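Local coordinates for eukaryotic translation initiation factor 5A-2 (Arabidopsis thaliana, PDB 3HKS), which promotes translation elongation and termination, binding between the exit and peptidyl sites of the ribosome and rescuing ribosomes stalled on polyproline and other difficult sequences, at residues K64-A69 with E79-S84; G32-G37 with C47-V52. All coordinates share one frame; numbering follows the deposited sequence.

Interaction 1 (K64-A69 with E79-S84); sequences KCHFVA and EDIVPS
The imidazole of His66 carries Ile81 CG2 over the centre of one face, in a CH-pi contact with the methyl 4.1 Å from the ring centroid and only 7° off the normal. His66 and Ile81 form a non-hydrogen-bonded pair of an antiparallel beta hairpin, where side chains stand side by side and point the same way; the CG1 arm of Ile81 reaches His66 ND1 at 3.7 Å. At the edge of the ring, in its plane, sits Lys64 O, while NE2 is hydrogen-bonded to Ser55 OG on the neighbouring strand, which should fix the ring's rotation. A beta-branched residue suits position 81, since its two arms meet different parts of the imidazole.

The Phe67 ring lies on the other face of the sheet. Its CG stands beside the backbone N (chi1 -62°), leaning toward Val82, whose CG2 comes in at the ring edge, in plane, 3.9 Å from CE2. Ile40 of the same sheet, Ala31 and Ile34 of the loop and Cys88 of strand 87-103 also touch the buried phenyl. Nearby, Cys65 SG packs on Ser84 CB at 3.8 Å, just past the end of strand 77-83.

Two hydrogen-bonded pairs join the backbones: Cys65 N to Val82 O (2.6 Å) and its return bond, then Phe67 N to Asp80 O (2.8 Å) and the longer Asp80 N to Phe67 O (3.2 Å). The hairpin is thus two-sided: Cys65, Phe67, Val82 and Asp80, whose end leads away, share the face that buries Phe67 in the SH3-like domain, and His66, Ile81, Val68 and Glu79 share the other.

Interaction 2 (G32-G37 with C47-V52); sequences GNIRKG and CKVVEV. With EDO (1,2-ethanediol), chain C.
Val49 receives the loop 32-37 on its side chain and its carbonyl, on strand 45-55, in the four-stranded antiparallel sheet of the SH3-like N-terminal domain. Ile34 CG2 meets Val49 CG2 at 3.8 Å, the two side chains crossing at about a right angle. Both residues are buried: Ile34 also touches Phe67, and Val49 touches Ile40. Val49 turns all three of its side-chain carbons to the loop, CG2 to Ile34, CB to Arg35 O, and CG1 to Arg35 O and Lys36 CA. Val52 adds CG2, 3.8 Å from Lys36 N.

Lys36 is extended throughout, its CG anti to the backbone N (chi1 -175°). CG, CD and CE all lie 3.4 Å from Val50 O, so the aliphatic part of the lysine lies against the backbone carbonyl. Here the strand holds a classic beta bulge, two residues, Val50 and Glu51, set against the single Val68. Lys48, by contrast, is bent at chi3, and its CE comes within 3.3 Å of Gly37 O.

Arg35 turns from the strand and, bent at chi2, folds back over its own loop. Asn33 O lies over one guanidinium face, toward the rim, while Gly32 O is at the edge. NH1 donates to Gly32 O and to Ile34 O, standing above both carbonyl planes. The backbone N-H of Arg35 donates a hydrogen bond to O1 of a 1,2-ethanediol, probably from the crystallisation liquor.

Gly37 has a positive phi (97°), where a CB would jam against the preceding carbonyl oxygen, which explains glycine here. Its N-H makes the one hydrogen bond between the two segments, to Val49 O at 2.6 Å, with an angle of 165° at the hydrogen.

From the N terminus, the chain leaves strand 26-30, passes through loop 32-37, and forms strand 39-42 before strand 45-55 returns to the loop and closes interaction 2. It then continues into strand 64-71, and 77-83 folds back on it to close interaction 1. The two contacts therefore follow in series and neither nests nor crosses, yet their centres lie about 9 Å apart. Strands 45-55 and 64-71 are neighbours in one four-stranded sheet, joined among other bonds by a probable hydrogen bond from Val50 N to Val68 O. At the other end, Ser84 O probably bonds to Gly32 N, bringing the end of the hairpin back to the start of the loop within the N-terminal domain.

Interaction 1 (K64-A69 with E79-S84)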
loop_
_atom_site.group_PDB
_atom_site.type_symbol
_atom_site.label_atom_id
_atom_site.label_comp_id
_atom_site.label_asym_id
_atom_site.label_seq_id
_atom_site.Cartn_x
_atom_site.Cartn_y
_atom_site.Cartn_z
ATOM N N LYS A 64 -10.244 -25.064 -6.910
ATOM C CA LYS A 64 -10.076 -23.729 -7.429
ATOM C C LYS A 64 -10.231 -22.805 -6.246
ATOM O O LYS A 64 -11.034 -23.074 -5.343
ATOM C CB LYS A 64 -11.131 -23.413 -8.509
ATOM C CG LYS A 64 -10.968 -24.263 -9.756
ATOM C CD LYS A 64 -12.230 -24.410 -10.571
ATOM C CE LYS A 64 -13.157 -25.449 -9.999
ATOM N NZ LYS A 64 -13.590 -26.371 -11.070
ATOM N N CYS A 65 -9.447 -21.732 -6.241
ATOM C CA CYS A 65 -9.539 -20.696 -5.208
ATOM C C CYS A 65 -10.292 -19.502 -5.757
ATOM O O CYS A 65 -9.963 -18.992 -6.825
ATOM C CB CYS A 65 -8.152 -20.271 -4.743
ATOM S SG CYS A 65 -7.220 -21.591 -3.988
ATOM N N HIS A 66 -11.312 -19.075 -5.014
ATOM C CA HIS A 66 -12.143 -17.943 -5.392
ATOM C C HIS A 66 -11.765 -16.777 -4.481
ATOM O O HIS A 66 -11.972 -16.837 -3.272
ATOM C CB HIS A 66 -13.640 -18.296 -5.223
ATOM C CG HIS A 66 -14.072 -19.517 -5.982
ATOM N ND1 HIS A 66 -15.142 -19.514 -6.851
ATOM C CD2 HIS A 66 -13.569 -20.777 -6.013
ATOM C CE1 HIS A 66 -15.279 -20.716 -7.384
ATOM N NE2 HIS A 66 -14.336 -21.500 -6.894
ATOM N N PHE A 67 -11.215 -15.718 -5.063
ATOM C CA PHE A 67 -10.744 -14.567 -4.277
ATOM C C PHE A 67 -11.674 -13.371 -4.352
ATOM O O PHE A 67 -12.133 -12.995 -5.435
ATOM C CB PHE A 67 -9.343 -14.131 -4.731
ATOM C CG PHE A 67 -8.298 -15.182 -4.532
ATOM C CD1 PHE A 67 -7.918 -15.567 -3.260
ATOM C CD2 PHE A 67 -7.707 -15.806 -5.621
ATOM C CE1 PHE A 67 -6.960 -16.555 -3.070
ATOM C CE2 PHE A 67 -6.736 -16.793 -5.439
ATOM C CZ PHE A 67 -6.366 -17.165 -4.167
ATOM N N VAL A 68 -11.930 -12.764 -3.196
ATOM C CA VAL A 68 -12.462 -11.394 -3.150
ATOM C C VAL A 68 -11.378 -10.527 -2.500
ATOM O O VAL A 68 -10.876 -10.857 -1.430
ATOM C CB VAL A 68 -13.816 -11.290 -2.370
ATOM C CG1 VAL A 68 -14.376 -9.871 -2.441
ATOM C CG2 VAL A 68 -14.843 -12.285 -2.922
ATOM N N ALA A 69 -11.015 -9.430 -3.154
ATOM C CA ALA A 69 -9.910 -8.603 -2.678
ATOM C C ALA A 69 -10.186 -7.112 -2.865
ATOM O O ALA A 69 -10.973 -6.731 -3.729
ATOM C CB ALA A 69 -8.588 -9.019 -3.372
ATOM N N GLU A 79 -12.154 -9.331 -8.043
ATOM C CA GLU A 79 -12.313 -10.778 -7.834
ATOM C C GLU A 79 -11.544 -11.587 -8.872
ATOM O O GLU A 79 -11.299 -11.119 -9.981
ATOM C CB GLU A 79 -13.797 -11.180 -7.873
ATOM C CG GLU A 79 -14.671 -10.541 -6.805
ATOM C CD GLU A 79 -16.148 -10.913 -6.957
ATOM O OE1 GLU A 79 -16.910 -10.113 -7.549
ATOM O OE2 GLU A 79 -16.537 -12.004 -6.498
ATOM N N ASP A 80 -11.195 -12.818 -8.505
ATOM C CA ASP A 80 -10.521 -13.732 -9.416
ATOM C C ASP A 80 -10.889 -15.154 -9.007
ATOM O O ASP A 80 -11.181 -15.412 -7.843
ATOM C CB ASP A 80 -8.996 -13.532 -9.330
ATOM C CG ASP A 80 -8.285 -13.701 -10.678
ATOM O OD1 ASP A 80 -8.924 -14.132 -11.670
ATOM O OD2 ASP A 80 -7.062 -13.389 -10.739
ATOM N N ILE A 81 -10.894 -16.067 -9.975
ATOM C CA ILE A 81 -10.940 -17.498 -9.690
ATOM C C ILE A 81 -9.682 -18.115 -10.297
ATOM O O ILE A 81 -9.425 -17.954 -11.502
ATOM C CB ILE A 81 -12.209 -18.183 -10.245
ATOM C CG1 ILE A 81 -13.477 -17.598 -9.597
ATOM C CG2 ILE A 81 -12.152 -19.704 -9.979
ATOM C CD1 ILE A 81 -14.785 -18.023 -10.288
ATOM N N VAL A 82 -8.906 -18.802 -9.455
ATOM C CA VAL A 82 -7.600 -19.347 -9.828
ATOM C C VAL A 82 -7.505 -20.817 -9.389
ATOM O O VAL A 82 -7.839 -21.141 -8.249
ATOM C CB VAL A 82 -6.419 -18.532 -9.170
ATOM C CG1 VAL A 82 -5.075 -18.879 -9.812
ATOM C CG2 VAL A 82 -6.645 -16.997 -9.293
ATOM N N PRO A 83 -7.026 -21.710 -10.275
ATOM C CA PRO A 83 -6.723 -23.068 -9.823
ATOM C C PRO A 83 -5.733 -22.999 -8.686
ATOM O O PRO A 83 -4.783 -22.211 -8.763
ATOM C CB PRO A 83 -6.050 -23.702 -11.047
ATOM C CG PRO A 83 -6.585 -22.947 -12.190
ATOM C CD PRO A 83 -6.707 -21.533 -11.703
ATOM N N SER A 84 -5.943 -23.802 -7.644
ATOM C CA SER A 84 -5.092 -23.750 -6.449
ATOM C C SER A 84 -3.618 -23.990 -6.759
ATOM O O SER A 84 -2.739 -23.531 -6.013
ATOM C CB SER A 84 -5.576 -24.727 -5.373
ATOM O OG SER A 84 -5.699 -26.042 -5.881
#

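Interaction 2 (G32-G37 with C47-V52)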
loop_
_atom_site.group_PDB
_atom_site.type_symbol
_atom_site.label_atom_id
_atom_site.label_comp_id
_atom_site.label_asym_id
_atom_site.label_seq_id
_atom_site.Cartn_x
_atom_site.Cartn_y
_atom_site.Cartn_z
ATOM N N GLY A 32 -3.317 -21.661 -3.809
ATOM C CA GLY A 32 -3.656 -22.431 -2.600
ATOM C C GLY A 32 -2.942 -21.974 -1.334
ATOM O O GLY A 32 -3.341 -22.323 -0.219
ATOM N N ASN A 33 -1.885 -21.187 -1.500
ATOM C CA ASN A 33 -1.135 -20.640 -0.352
ATOM C C ASN A 33 -1.591 -19.238 0.066
ATOM O O ASN A 33 -1.205 -18.760 1.116
ATOM C CB ASN A 33 0.372 -20.638 -0.636
ATOM C CG ASN A 33 1.040 -21.954 -0.275
ATOM O OD1 ASN A 33 0.924 -22.431 0.849
ATOM N ND2 ASN A 33 1.757 -22.536 -1.226
ATOM N N ILE A 34 -2.410 -18.593 -0.759
ATOM C CA ILE A 34 -2.935 -17.262 -0.454
ATOM C C ILE A 34 -3.962 -17.313 0.680
ATOM O O ILE A 34 -4.850 -18.179 0.704
ATOM C CB ILE A 34 -3.559 -16.568 -1.694
ATOM C CG1 ILE A 34 -2.638 -16.650 -2.924
ATOM C CG2 ILE A 34 -3.978 -15.112 -1.371
ATOM C CD1 ILE A 34 -1.454 -15.758 -2.909
ATOM N N ARG A 35 -3.823 -16.378 1.616
ATOM C CA ARG A 35 -4.657 -16.318 2.804
ATOM C C ARG A 35 -5.336 -14.957 2.932
ATOM O O ARG A 35 -4.821 -13.936 2.458
ATOM C CB ARG A 35 -3.825 -16.602 4.057
ATOM C CG ARG A 35 -3.212 -18.001 4.132
ATOM C CD ARG A 35 -4.259 -19.102 4.422
ATOM N NE ARG A 35 -3.646 -20.435 4.397
ATOM C CZ ARG A 35 -3.592 -21.228 3.325
ATOM N NH1 ARG A 35 -4.130 -20.852 2.167
ATOM N NH2 ARG A 35 -2.988 -22.403 3.409
ATOM N N LYS A 36 -6.505 -14.969 3.566
ATOM C CA LYS A 36 -7.227 -13.760 3.938
ATOM C C LYS A 36 -6.282 -12.842 4.715
ATOM O O LYS A 36 -5.614 -13.277 5.652
ATOM C CB LYS A 36 -8.459 -14.128 4.783
ATOM C CG LYS A 36 -9.360 -12.945 5.143
ATOM C CD LYS A 36 -10.492 -13.372 6.087
ATOM C CE LYS A 36 -11.202 -12.166 6.729
ATOM N NZ LYS A 36 -12.310 -12.593 7.671
ATOM N N GLY A 37 -6.209 -11.586 4.307
ATOM C CA GLY A 37 -5.283 -10.629 4.931
ATOM C C GLY A 37 -3.969 -10.462 4.183
ATOM O O GLY A 37 -3.228 -9.509 4.441
ATOM N N CYS A 47 -4.125 -5.749 -4.344
ATOM C CA CYS A 47 -5.332 -5.840 -3.535
ATOM C C CYS A 47 -5.085 -6.641 -2.280
ATOM O O CYS A 47 -4.290 -7.575 -2.294
ATOM C CB CYS A 47 -6.479 -6.474 -4.325
ATOM S SG CYS A 47 -6.773 -5.776 -5.936
ATOM N N LYS A 48 -5.775 -6.285 -1.197
ATOM C CA LYS A 48 -5.730 -7.085 0.025
ATOM C C LYS A 48 -6.851 -8.099 -0.015
ATOM O O LYS A 48 -7.994 -7.746 -0.275
ATOM C CB LYS A 48 -5.853 -6.231 1.291
ATOM C CG LYS A 48 -5.989 -7.089 2.550
ATOM C CD LYS A 48 -5.903 -6.306 3.838
ATOM C CE LYS A 48 -4.537 -6.531 4.470
ATOM N NZ LYS A 48 -4.546 -6.380 5.946
ATOM N N VAL A 49 -6.513 -9.357 0.258
ATOM C CA VAL A 49 -7.484 -10.452 0.241
ATOM C C VAL A 49 -8.393 -10.404 1.477
ATOM O O VAL A 49 -7.913 -10.490 2.620
ATOM C CB VAL A 49 -6.793 -11.853 0.103
ATOM C CG1 VAL A 49 -7.837 -12.968 0.085
ATOM C CG2 VAL A 49 -5.948 -11.911 -1.167
ATOM N N VAL A 50 -9.697 -10.277 1.228
ATOM C CA VAL A 50 -10.713 -10.232 2.292
ATOM C C VAL A 50 -11.573 -11.515 2.395
ATOM O O VAL A 50 -12.110 -11.826 3.464
ATOM C CB VAL A 50 -11.618 -8.936 2.214
ATOM C CG1 VAL A 50 -10.783 -7.666 2.477
ATOM C CG2 VAL A 50 -12.359 -8.833 0.880
ATOM N N GLU A 51 -11.677 -12.268 1.301
ATOM C CA GLU A 51 -12.401 -13.546 1.308
ATOM C C GLU A 51 -11.700 -14.582 0.422
ATOM O O GLU A 51 -11.322 -14.283 -0.710
ATOM C CB GLU A 51 -13.860 -13.352 0.840
ATOM C CG GLU A 51 -14.676 -12.321 1.667
ATOM C CD GLU A 51 -16.025 -11.935 1.039
ATOM O OE1 GLU A 51 -16.399 -10.733 1.108
ATOM O OE2 GLU A 51 -16.715 -12.831 0.490
ATOM N N VAL A 52 -11.527 -15.794 0.946
ATOM C CA VAL A 52 -11.059 -16.930 0.150
ATOM C C VAL A 52 -12.042 -18.077 0.301
ATOM O O VAL A 52 -12.365 -18.476 1.426
ATOM C CB VAL A 52 -9.675 -17.471 0.623
ATOM C CG1 VAL A 52 -9.182 -18.581 -0.319
ATOM C CG2 VAL A 52 -8.641 -16.350 0.737
HETATM C C1 EDO C . -0.733 -15.089 2.334
HETATM O O1 EDO C . -1.546 -14.588 1.265
HETATM C C2 EDO C . 0.229 -16.109 1.747
HETATM O O2 EDO C . 1.002 -16.726 2.789
#